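Local coordinates for protein taurine dioxygenase (Burkholderia xenovorans, PDB 5KEU) that probably acts as an iron(II)- and 2-oxoglutarate-dependent dioxygenase of the TauD/TfdA family, seen here with magnesium in its metal site, at residues G80-G85 / T291-D296; V176-P181 / F224-V229; E203-R208 / R304-I309; R208-T213 / N268-H273. All coordinates share one frame; numbering follows the deposited sequence.

Contact 1 (G80-G85 / T291-D296); sequences GEPTLG and TTLVGD
Pro82 and Leu293 form a single backbone bridge, fastening the loop after helix 69-77 to the end of strand 287-293, in the large mixed sheet of this cupin-type fold. Two nearly straight hydrogen bonds flank it. Val294 N reaches Glu81 O at 2.8 Å with an angle of 171°, almost head-on to the carbonyl, while Thr83 N gives its hydrogen to Thr292 O at 2.8 Å. Two CA-H...O contacts fill in between, the shorter from Pro82 CA to Thr292 O at 3.2 Å. Side chains add to this grip on both flanks. Leu293 CD1 comes within 3.9 Å of Gly80 N, and Thr83 CG2 meets Val294 CG2 at 3.8 Å.

One water spans Glu81 N and Val294 O, and a second accepts from Thr292 N and can donate to Thr83 O, so each end of the pairing is extended by solvent. Further out, helix 313-322 covers both threonines through Val320, and Tyr99 OH is the stronger partner of Thr83 OG1. In Thr83 the hydroxyl sits between the backbone N and the carbonyl carbon (chi1 65°), which brings Thr83 OG1 to 3.1 Å from Thr292 OG1, a hydrogen bond in which either oxygen could donate.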
# COMPACT_ATOMS: atom_id res chain seq x y z
N GLY B 80 18.53 13.16 18.59
CA GLY B 80 19.77 12.47 18.33
C GLY B 80 20.78 13.40 17.68
O GLY B 80 20.62 14.62 17.70
N GLU B 81 21.83 12.79 17.12
CA GLU B 81 22.89 13.53 16.45
C GLU B 81 22.60 13.52 14.96
O GLU B 81 22.60 12.44 14.36
CB GLU B 81 24.26 12.89 16.72
CG GLU B 81 24.76 13.00 18.15
CD GLU B 81 25.06 14.44 18.54
OE1 GLU B 81 26.02 15.03 17.99
OE2 GLU B 81 24.32 14.99 19.39
N PRO B 82 22.32 14.65 14.32
CA PRO B 82 22.07 14.61 12.88
C PRO B 82 23.32 14.21 12.10
O PRO B 82 24.43 14.67 12.41
CB PRO B 82 21.63 16.05 12.55
CG PRO B 82 21.10 16.59 13.89
CD PRO B 82 22.05 15.97 14.91
N THR B 83 23.15 13.37 11.08
CA THR B 83 24.26 13.10 10.17
C THR B 83 24.63 14.38 9.43
O THR B 83 23.84 15.32 9.35
CB THR B 83 23.90 11.99 9.18
OG1 THR B 83 22.83 12.43 8.34
CG2 THR B 83 23.43 10.75 9.94
N LEU B 84 25.87 14.42 8.90
CA LEU B 84 26.46 15.69 8.47
C LEU B 84 26.78 15.77 6.96
O LEU B 84 27.63 16.57 6.55
CB LEU B 84 27.70 15.98 9.31
CG LEU B 84 27.28 16.43 10.71
CD1 LEU B 84 28.47 16.57 11.64
CD2 LEU B 84 26.55 17.75 10.60
N GLY B 85 26.11 14.99 6.13
CA GLY B 85 25.99 15.31 4.72
C GLY B 85 27.06 14.71 3.82
O GLY B 85 28.06 14.15 4.26
N THR B 291 16.47 14.98 7.28
CA THR B 291 17.59 14.83 8.21
C THR B 291 17.59 13.39 8.69
O THR B 291 16.55 12.71 8.66
CB THR B 291 17.47 15.77 9.40
OG1 THR B 291 16.22 15.53 10.07
CG2 THR B 291 17.52 17.21 8.95
N THR B 292 18.76 12.89 9.11
CA THR B 292 18.77 11.56 9.68
C THR B 292 19.67 11.57 10.90
O THR B 292 20.54 12.43 11.05
CB THR B 292 19.19 10.47 8.67
OG1 THR B 292 20.61 10.33 8.65
CG2 THR B 292 18.71 10.80 7.26
N LEU B 293 19.42 10.64 11.81
CA LEU B 293 20.04 10.62 13.12
C LEU B 293 21.01 9.45 13.20
O LEU B 293 20.64 8.32 12.89
CB LEU B 293 18.97 10.51 14.21
CG LEU B 293 17.95 11.66 14.24
CD1 LEU B 293 16.95 11.48 15.39
CD2 LEU B 293 18.67 13.02 14.34
N VAL B 294 22.23 9.73 13.66
CA VAL B 294 23.28 8.71 13.73
C VAL B 294 22.84 7.53 14.59
O VAL B 294 22.41 7.70 15.73
CB VAL B 294 24.58 9.33 14.29
CG1 VAL B 294 25.62 8.23 14.58
CG2 VAL B 294 25.14 10.35 13.32
N GLY B 295 23.02 6.32 14.05
CA GLY B 295 22.63 5.11 14.74
C GLY B 295 23.81 4.35 15.34
O GLY B 295 24.97 4.67 15.12
N ASP B 296 23.48 3.34 16.13
CA ASP B 296 24.47 2.49 16.76
C ASP B 296 24.68 1.24 15.90
O ASP B 296 24.01 1.03 14.89
CB ASP B 296 24.02 2.13 18.18
CG ASP B 296 22.62 1.54 18.23
OD1 ASP B 296 22.31 0.88 19.24
OD2 ASP B 296 21.83 1.73 17.27
O HOH W 1 21.49 9.86 17.14
O HOH W 2 20.89 14.87 9.16

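Contact 2 (V176-P181 / F224-V229); sequences VHRFTP and FLKSIV. With FMT (formic acid), chain C.
Val176 O accepts the N-H of Lys226 at 2.9 Å in an almost straight bond (172°), and Val176 N donates to Ser227 O, also at 2.9 Å. Lys226 and Ser227 thus both face Val176, which makes this a classic beta bulge in the antiparallel pairing of strands 174-179 and 225-228. Past the bulge the register has moved by one residue: His177 lies across from Leu225 as a non-hydrogen-bonded pair, and Arg178 N then reaches Phe224 O at 2.9 Å, tilted from the carbonyl plane.

On the face carrying His177 and Leu225, Leu225 CB sits over one face of the imidazole, 4.1 Å from its centroid and 14° off the normal, a CH-pi contact. ND1 of that ring is hydrogen-bonded to Thr127 OG1. On the other face, that of Val176 and Ser227, Val176 CG2 packs on Val229 CG2, and the Ser227 hydroxyl shares a water with Arg178 NH2.

Lys226 CG lies against Arg178 CG at 3.8 Å; beyond it the chain bends at its second torsion (chi2 -57°), which turns CE toward Arg178 O and brings the amine to Ser223 O. A water joins Lys226 NZ to Arg178 O, and a formic acid molecule, probably from the crystallisation liquor, accepts from Thr180 OG1. Toward the metal site, Phe179 and Phe224 run side by side, pointing the same way, and both touch the magnesium ligand Asn323; Phe179 CD1 and Phe224 CE1 are 4.0 Å apart.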
# COMPACT_ATOMS: atom_id res chain seq x y z
N VAL B 176 24.60 -10.12 4.18
CA VAL B 176 25.52 -9.13 3.63
C VAL B 176 24.72 -8.08 2.88
O VAL B 176 23.98 -8.40 1.95
CB VAL B 176 26.56 -9.78 2.70
CG1 VAL B 176 27.47 -8.70 2.11
CG2 VAL B 176 27.37 -10.80 3.46
N HIS B 177 24.88 -6.82 3.29
CA HIS B 177 24.24 -5.68 2.66
C HIS B 177 25.27 -4.91 1.86
O HIS B 177 26.38 -4.67 2.37
CB HIS B 177 23.63 -4.74 3.70
CG HIS B 177 22.59 -5.37 4.57
ND1 HIS B 177 21.34 -4.81 4.76
CD2 HIS B 177 22.61 -6.49 5.34
CE1 HIS B 177 20.64 -5.56 5.59
NE2 HIS B 177 21.39 -6.58 5.96
N ARG B 178 24.91 -4.48 0.65
CA ARG B 178 25.86 -3.80 -0.23
C ARG B 178 25.20 -2.59 -0.86
O ARG B 178 24.00 -2.61 -1.15
CB ARG B 178 26.37 -4.68 -1.37
CG ARG B 178 26.98 -6.00 -0.95
CD ARG B 178 27.48 -6.77 -2.17
NE ARG B 178 27.91 -8.12 -1.80
CZ ARG B 178 29.18 -8.44 -1.56
NH1 ARG B 178 30.13 -7.53 -1.67
NH2 ARG B 178 29.49 -9.69 -1.22
N PHE B 179 26.01 -1.57 -1.12
CA PHE B 179 25.58 -0.38 -1.84
C PHE B 179 26.76 0.15 -2.65
O PHE B 179 27.87 0.26 -2.12
CB PHE B 179 25.10 0.71 -0.90
CG PHE B 179 24.73 1.99 -1.60
CD1 PHE B 179 23.60 2.05 -2.40
CD2 PHE B 179 25.53 3.11 -1.47
CE1 PHE B 179 23.26 3.23 -3.05
CE2 PHE B 179 25.19 4.29 -2.11
CZ PHE B 179 24.06 4.35 -2.90
N THR B 180 26.50 0.49 -3.91
CA THR B 180 27.50 1.08 -4.78
C THR B 180 27.08 2.50 -5.12
O THR B 180 26.07 2.69 -5.82
CB THR B 180 27.68 0.27 -6.06
OG1 THR B 180 28.13 -1.05 -5.73
CG2 THR B 180 28.70 0.93 -6.98
N PRO B 181 27.77 3.53 -4.61
CA PRO B 181 27.37 4.90 -4.92
C PRO B 181 27.56 5.18 -6.40
O PRO B 181 28.42 4.58 -7.06
CB PRO B 181 28.32 5.75 -4.06
CG PRO B 181 28.78 4.83 -2.97
CD PRO B 181 28.86 3.47 -3.62
N PHE B 224 19.04 -3.57 -0.25
CA PHE B 224 20.47 -3.66 0.04
C PHE B 224 20.93 -5.02 0.52
O PHE B 224 22.11 -5.35 0.33
CB PHE B 224 20.83 -2.59 1.09
CG PHE B 224 20.38 -1.21 0.69
CD1 PHE B 224 20.67 -0.73 -0.59
CD2 PHE B 224 19.62 -0.43 1.54
CE1 PHE B 224 20.23 0.53 -1.00
CE2 PHE B 224 19.20 0.83 1.14
CZ PHE B 224 19.49 1.31 -0.13
N LEU B 225 20.05 -5.84 1.10
CA LEU B 225 20.46 -7.17 1.53
C LEU B 225 20.62 -8.06 0.30
O LEU B 225 19.67 -8.25 -0.47
CB LEU B 225 19.43 -7.75 2.50
CG LEU B 225 19.57 -9.21 2.93
CD1 LEU B 225 20.97 -9.48 3.52
CD2 LEU B 225 18.47 -9.57 3.94
N LYS B 226 21.82 -8.60 0.09
CA LYS B 226 22.16 -9.34 -1.12
C LYS B 226 22.27 -10.84 -0.91
O LYS B 226 21.97 -11.60 -1.83
CB LYS B 226 23.49 -8.84 -1.70
CG LYS B 226 23.53 -7.35 -1.93
CD LYS B 226 22.39 -6.91 -2.86
CE LYS B 226 22.54 -5.41 -3.16
NZ LYS B 226 21.36 -4.88 -3.90
N SER B 227 22.72 -11.30 0.25
CA SER B 227 22.93 -12.73 0.45
C SER B 227 22.89 -13.07 1.93
O SER B 227 23.21 -12.24 2.78
CB SER B 227 24.27 -13.18 -0.14
OG SER B 227 25.33 -12.50 0.50
N ILE B 228 22.51 -14.32 2.21
CA ILE B 228 22.57 -14.87 3.56
C ILE B 228 23.90 -15.59 3.71
O ILE B 228 24.28 -16.41 2.86
CB ILE B 228 21.39 -15.83 3.80
CG1 ILE B 228 20.08 -15.02 3.72
CG2 ILE B 228 21.53 -16.57 5.15
CD1 ILE B 228 18.80 -15.88 3.80
N VAL B 229 24.63 -15.26 4.79
CA VAL B 229 25.96 -15.83 5.00
C VAL B 229 25.85 -17.33 5.27
O VAL B 229 25.01 -17.78 6.06
CB VAL B 229 26.65 -15.13 6.18
CG1 VAL B 229 28.01 -15.77 6.47
CG2 VAL B 229 26.77 -13.63 5.88
C FMT C . 25.87 -3.76 -5.26
O1 FMT C . 25.71 -2.56 -4.99
O2 FMT C . 24.96 -4.51 -5.61
O HOH W 3 22.61 -2.19 -3.62
O HOH W 4 26.69 -10.83 -1.20

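Contact 3 (E203-R208 / R304-I309); sequences EHPLVR and RQSVAI
Glu203 and Val307 make an antiparallel hydrogen-bonded pair, the bridge by which the short strand 307-310 joins strand 200-209 in the antiparallel sheet that also holds strand 174-179. Glu203 N donates to Val307 O at 2.8 Å, and Val307 N returns a bond to Glu203 O at 2.9 Å, its donor in the carbonyl plane; neither bond is much bent, with angles of 165° and 162°. Beside them Ser306 CA comes close to the same Glu203 carbonyl.

The next link is made by side chains. Ser306 OG is anti to its carbonyl carbon (chi1 -52°), which carries it to the edge of the His204 imidazole, in the ring plane and 2.7 Å from His204 ND1. Either atom could donate in this short hydrogen bond. The hydroxyl is also packed against Pro205 CD at 3.3 Å. At the other nitrogen, NE2 makes weak hydrogen bonds to the carbonyls of Thr127 and Ala129, so this buried ring has polar partners at both.

Glu203 and Val307 put their side chains on the same face of the sheet. The glutamate chain runs out extended to a salt bridge from OE2 to Arg174 NE, and Arg174 also reaches the Gln305 carbonyl, so one arginine ties both segments together. Arg304, whose own salt bridge is to Asp302, adds only an opposite charge nearby, Glu203 OE2 lying 4.4 Å from Arg304 NH2 and well out of the guanidinium plane. At the far end Ile309 CD1 rests 4.2 Å from Glu203 CB.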
# COMPACT_ATOMS: atom_id res chain seq x y z
N GLU B 203 28.19 -6.93 7.08
CA GLU B 203 27.45 -8.11 7.52
C GLU B 203 26.61 -7.75 8.74
O GLU B 203 27.15 -7.34 9.77
CB GLU B 203 28.41 -9.26 7.83
CG GLU B 203 27.70 -10.56 8.18
CD GLU B 203 28.67 -11.63 8.69
OE1 GLU B 203 29.47 -12.14 7.88
OE2 GLU B 203 28.63 -11.92 9.90
N HIS B 204 25.29 -7.88 8.62
CA HIS B 204 24.35 -7.60 9.69
C HIS B 204 23.66 -8.87 10.13
O HIS B 204 23.54 -9.82 9.35
CB HIS B 204 23.27 -6.60 9.22
CG HIS B 204 23.77 -5.20 9.05
ND1 HIS B 204 24.28 -4.45 10.09
CD2 HIS B 204 23.80 -4.40 7.96
CE1 HIS B 204 24.60 -3.25 9.65
NE2 HIS B 204 24.31 -3.19 8.36
N PRO B 205 23.16 -8.92 11.37
CA PRO B 205 22.25 -10.01 11.73
C PRO B 205 20.98 -9.91 10.90
O PRO B 205 20.52 -8.82 10.56
CB PRO B 205 21.96 -9.75 13.21
CG PRO B 205 22.12 -8.25 13.35
CD PRO B 205 23.31 -7.94 12.46
N LEU B 206 20.43 -11.07 10.53
CA LEU B 206 19.13 -11.06 9.87
C LEU B 206 18.03 -10.63 10.84
O LEU B 206 17.00 -10.12 10.40
CB LEU B 206 18.80 -12.45 9.31
CG LEU B 206 19.22 -12.81 7.89
CD1 LEU B 206 18.43 -14.04 7.43
CD2 LEU B 206 18.97 -11.64 6.96
N VAL B 207 18.24 -10.84 12.14
CA VAL B 207 17.29 -10.44 13.17
C VAL B 207 17.99 -9.43 14.06
O VAL B 207 18.95 -9.78 14.76
CB VAL B 207 16.81 -11.64 13.99
CG1 VAL B 207 15.94 -11.16 15.16
CG2 VAL B 207 16.06 -12.60 13.09
N ARG B 208 17.54 -8.18 14.03
CA ARG B 208 18.17 -7.15 14.85
C ARG B 208 17.41 -6.97 16.15
O ARG B 208 16.18 -6.79 16.13
CB ARG B 208 18.23 -5.82 14.11
CG ARG B 208 19.00 -4.79 14.91
CD ARG B 208 18.98 -3.41 14.24
NE ARG B 208 19.64 -2.46 15.14
CZ ARG B 208 19.99 -1.22 14.81
NH1 ARG B 208 19.75 -0.77 13.58
NH2 ARG B 208 20.58 -0.45 15.71
N ARG B 304 26.06 -10.75 18.90
CA ARG B 304 27.12 -10.39 17.97
C ARG B 304 26.77 -9.11 17.22
O ARG B 304 25.71 -9.01 16.60
CB ARG B 304 27.36 -11.52 16.97
CG ARG B 304 28.38 -12.54 17.39
CD ARG B 304 28.81 -13.32 16.17
NE ARG B 304 27.68 -14.03 15.56
CZ ARG B 304 27.70 -14.55 14.34
NH1 ARG B 304 26.63 -15.19 13.88
NH2 ARG B 304 28.78 -14.42 13.57
N GLN B 305 27.69 -8.15 17.26
CA GLN B 305 27.56 -6.93 16.47
C GLN B 305 27.75 -7.22 14.99
O GLN B 305 28.43 -8.17 14.60
CB GLN B 305 28.60 -5.90 16.90
CG GLN B 305 28.26 -5.12 18.15
CD GLN B 305 29.33 -4.10 18.46
OE1 GLN B 305 30.52 -4.37 18.33
NE2 GLN B 305 28.91 -2.91 18.85
N SER B 306 27.16 -6.36 14.17
CA SER B 306 27.46 -6.33 12.75
C SER B 306 28.96 -6.13 12.52
O SER B 306 29.69 -5.66 13.41
CB SER B 306 26.67 -5.20 12.08
OG SER B 306 25.29 -5.29 12.41
N VAL B 307 29.43 -6.51 11.34
CA VAL B 307 30.86 -6.47 11.01
C VAL B 307 31.03 -5.78 9.66
O VAL B 307 30.40 -6.16 8.67
CB VAL B 307 31.48 -7.89 10.96
CG1 VAL B 307 32.92 -7.82 10.48
CG2 VAL B 307 31.42 -8.54 12.33
N ALA B 308 31.90 -4.77 9.62
CA ALA B 308 32.20 -4.12 8.35
C ALA B 308 33.04 -5.05 7.48
O ALA B 308 33.94 -5.74 7.97
CB ALA B 308 32.95 -2.81 8.59
N ILE B 309 32.76 -5.06 6.18
CA ILE B 309 33.55 -5.80 5.20
C ILE B 309 34.30 -4.86 4.27
O ILE B 309 35.51 -5.01 4.05
CB ILE B 309 32.66 -6.77 4.39
CG1 ILE B 309 31.98 -7.79 5.32
CG2 ILE B 309 33.47 -7.47 3.32
CD1 ILE B 309 30.97 -8.67 4.61

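Contact 4 (R208-T213 / N268-H273); sequences RVHPET and NRATAH. With MG (magnesium ion), chain D.
Glu212 and Arg269 supply the charged interaction between the turn after strand 200-209 and the loop leading into strand 271-274. The guanidinium meets the carboxylate end-on, with both terminal nitrogens on one oxygen: Arg269 NH2 lies 2.8 Å and Arg269 NH1 3.0 Å from Glu212 OE1. That oxygen sits in the guanidinium plane but is approached from its anti side, and the two flat groups are turned 58° from each other. Arg51 adds a second salt bridge to OE1, while Arg269 NE pairs with Asp267.

Packing holds the arginine chain on several sides. Arg269 CG lies over a face of the Arg208 guanidinium, 3.7 Å from Arg208 NH1; Arg208 NH2 is salt-bridged to Asp296. Pro211 CG approaches Arg269 CD. His210 CE1 sits over a face of the Arg269 guanidinium, 3.3 Å from Arg269 NH2, with ring and guanidinium inclined by 57°.

Hydrogen bonds fix the imidazole: His210 ND1 accepts from Glu212 N at 3.0 Å near the ring plane and from Thr213 N at 3.2 Å well out of it, and NE2 is bonded to Asp267 OD2.

Metal coordination comes at the strand end, where His273 NE2 binds magnesium at 2.1 Å alongside two waters, His123, Asp125 and Asn323 O.

Because ND1 accepts two N-H groups, His210 is probably neutral with its hydrogen on NE2, which would ease its close approach to the Arg269 cation; Glu212 and Asp267 would offset that arginine's buried charge.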
# COMPACT_ATOMS: atom_id res chain seq x y z
N ARG B 208 17.54 -8.18 14.03
CA ARG B 208 18.17 -7.15 14.85
C ARG B 208 17.41 -6.97 16.15
O ARG B 208 16.18 -6.79 16.13
CB ARG B 208 18.23 -5.82 14.11
CG ARG B 208 19.00 -4.79 14.91
CD ARG B 208 18.98 -3.41 14.24
NE ARG B 208 19.64 -2.46 15.14
CZ ARG B 208 19.99 -1.22 14.81
NH1 ARG B 208 19.75 -0.77 13.58
NH2 ARG B 208 20.58 -0.45 15.71
N VAL B 209 18.13 -6.98 17.27
CA VAL B 209 17.50 -6.76 18.57
C VAL B 209 17.44 -5.26 18.85
O VAL B 209 18.49 -4.61 19.01
CB VAL B 209 18.25 -7.51 19.69
CG1 VAL B 209 17.60 -7.19 21.04
CG2 VAL B 209 18.24 -9.00 19.39
N HIS B 210 16.22 -4.73 18.93
CA HIS B 210 16.02 -3.29 19.03
C HIS B 210 16.64 -2.76 20.31
O HIS B 210 16.34 -3.27 21.40
CB HIS B 210 14.53 -2.96 18.99
CG HIS B 210 14.23 -1.51 18.77
ND1 HIS B 210 14.48 -0.54 19.72
CD2 HIS B 210 13.68 -0.86 17.71
CE1 HIS B 210 14.10 0.63 19.25
NE2 HIS B 210 13.62 0.47 18.03
N PRO B 211 17.52 -1.75 20.24
CA PRO B 211 18.27 -1.34 21.44
C PRO B 211 17.43 -0.63 22.50
O PRO B 211 17.87 -0.54 23.65
CB PRO B 211 19.36 -0.41 20.88
CG PRO B 211 18.81 0.09 19.57
CD PRO B 211 17.97 -1.06 19.02
N GLU B 212 16.24 -0.12 22.17
CA GLU B 212 15.39 0.51 23.18
C GLU B 212 14.26 -0.39 23.65
O GLU B 212 13.90 -0.35 24.83
CB GLU B 212 14.80 1.82 22.66
CG GLU B 212 15.83 2.91 22.45
CD GLU B 212 15.21 4.26 22.16
OE1 GLU B 212 15.28 4.71 21.00
OE2 GLU B 212 14.64 4.86 23.08
N THR B 213 13.66 -1.20 22.78
CA THR B 213 12.54 -2.02 23.20
C THR B 213 12.90 -3.49 23.40
O THR B 213 12.10 -4.23 23.98
CB THR B 213 11.41 -1.93 22.17
OG1 THR B 213 11.84 -2.59 20.99
CG2 THR B 213 11.09 -0.49 21.85
N ASN B 268 14.14 3.71 11.83
CA ASN B 268 14.88 2.87 10.88
C ASN B 268 15.29 1.53 11.50
O ASN B 268 15.71 0.64 10.76
CB ASN B 268 16.12 3.67 10.42
CG ASN B 268 16.62 3.31 9.02
OD1 ASN B 268 15.84 3.22 8.06
ND2 ASN B 268 17.97 3.16 8.88
N ARG B 269 15.24 1.40 12.81
CA ARG B 269 15.62 0.13 13.42
C ARG B 269 14.50 -0.90 13.36
O ARG B 269 14.74 -2.07 13.67
CB ARG B 269 16.04 0.36 14.87
CG ARG B 269 17.13 1.42 15.02
CD ARG B 269 17.27 1.89 16.47
NE ARG B 269 16.06 2.57 16.91
CZ ARG B 269 15.92 3.20 18.07
NH1 ARG B 269 16.94 3.29 18.92
NH2 ARG B 269 14.76 3.76 18.38
N ALA B 270 13.28 -0.49 12.97
CA ALA B 270 12.13 -1.36 13.04
C ALA B 270 11.28 -1.32 11.77
O ALA B 270 10.21 -1.93 11.75
CB ALA B 270 11.24 -0.99 14.24
N THR B 271 11.73 -0.64 10.72
CA THR B 271 10.92 -0.44 9.53
C THR B 271 11.76 -0.58 8.28
O THR B 271 12.99 -0.47 8.31
CB THR B 271 10.26 0.96 9.48
OG1 THR B 271 11.28 1.97 9.48
CG2 THR B 271 9.32 1.16 10.66
N ALA B 272 11.06 -0.80 7.17
CA ALA B 272 11.54 -0.47 5.84
C ALA B 272 10.50 0.45 5.21
O ALA B 272 9.36 0.51 5.68
CB ALA B 272 11.74 -1.73 4.96
N HIS B 273 10.90 1.17 4.17
CA HIS B 273 9.95 2.07 3.51
C HIS B 273 10.12 2.00 2.00
O HIS B 273 11.08 1.42 1.47
CB HIS B 273 10.09 3.52 4.01
CG HIS B 273 11.47 4.07 3.84
ND1 HIS B 273 12.48 3.84 4.75
CD2 HIS B 273 12.02 4.83 2.86
CE1 HIS B 273 13.59 4.42 4.34
NE2 HIS B 273 13.34 5.02 3.19
MG MG D . 14.97 5.43 1.96
O HOH W 5 16.08 -3.45 15.83
O HOH W 6 15.24 7.24 2.70
O HOH W 7 13.70 6.27 0.53

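Overall arrangement
Contacts 2 and 3 lie in one antiparallel sheet, their centres 11 Å apart: strand 200-209 neighbours both 174-179 and 307-310, and the two touch through His177 and His204 and through Leu225 and Leu206. Contact 4 continues from the end of that strand, sharing Arg208 with contact 3, and reaches the loop that leads into strand 271-274 of a second sheet. Contact 1, in the mixed sheet, is 22 Å from contact 2 between centres but joins contacts 3 and 4 through the Asp296-Arg208 salt bridge. Along the chain, contacts 2 and 4 fall between the two segments of contact 1, whereas contact 3 crosses it. Contact 4 holds the metal ligand His273, and the Phe224 side chain of contact 2 lies about 6 Å from the magnesium; contact 3 is further out.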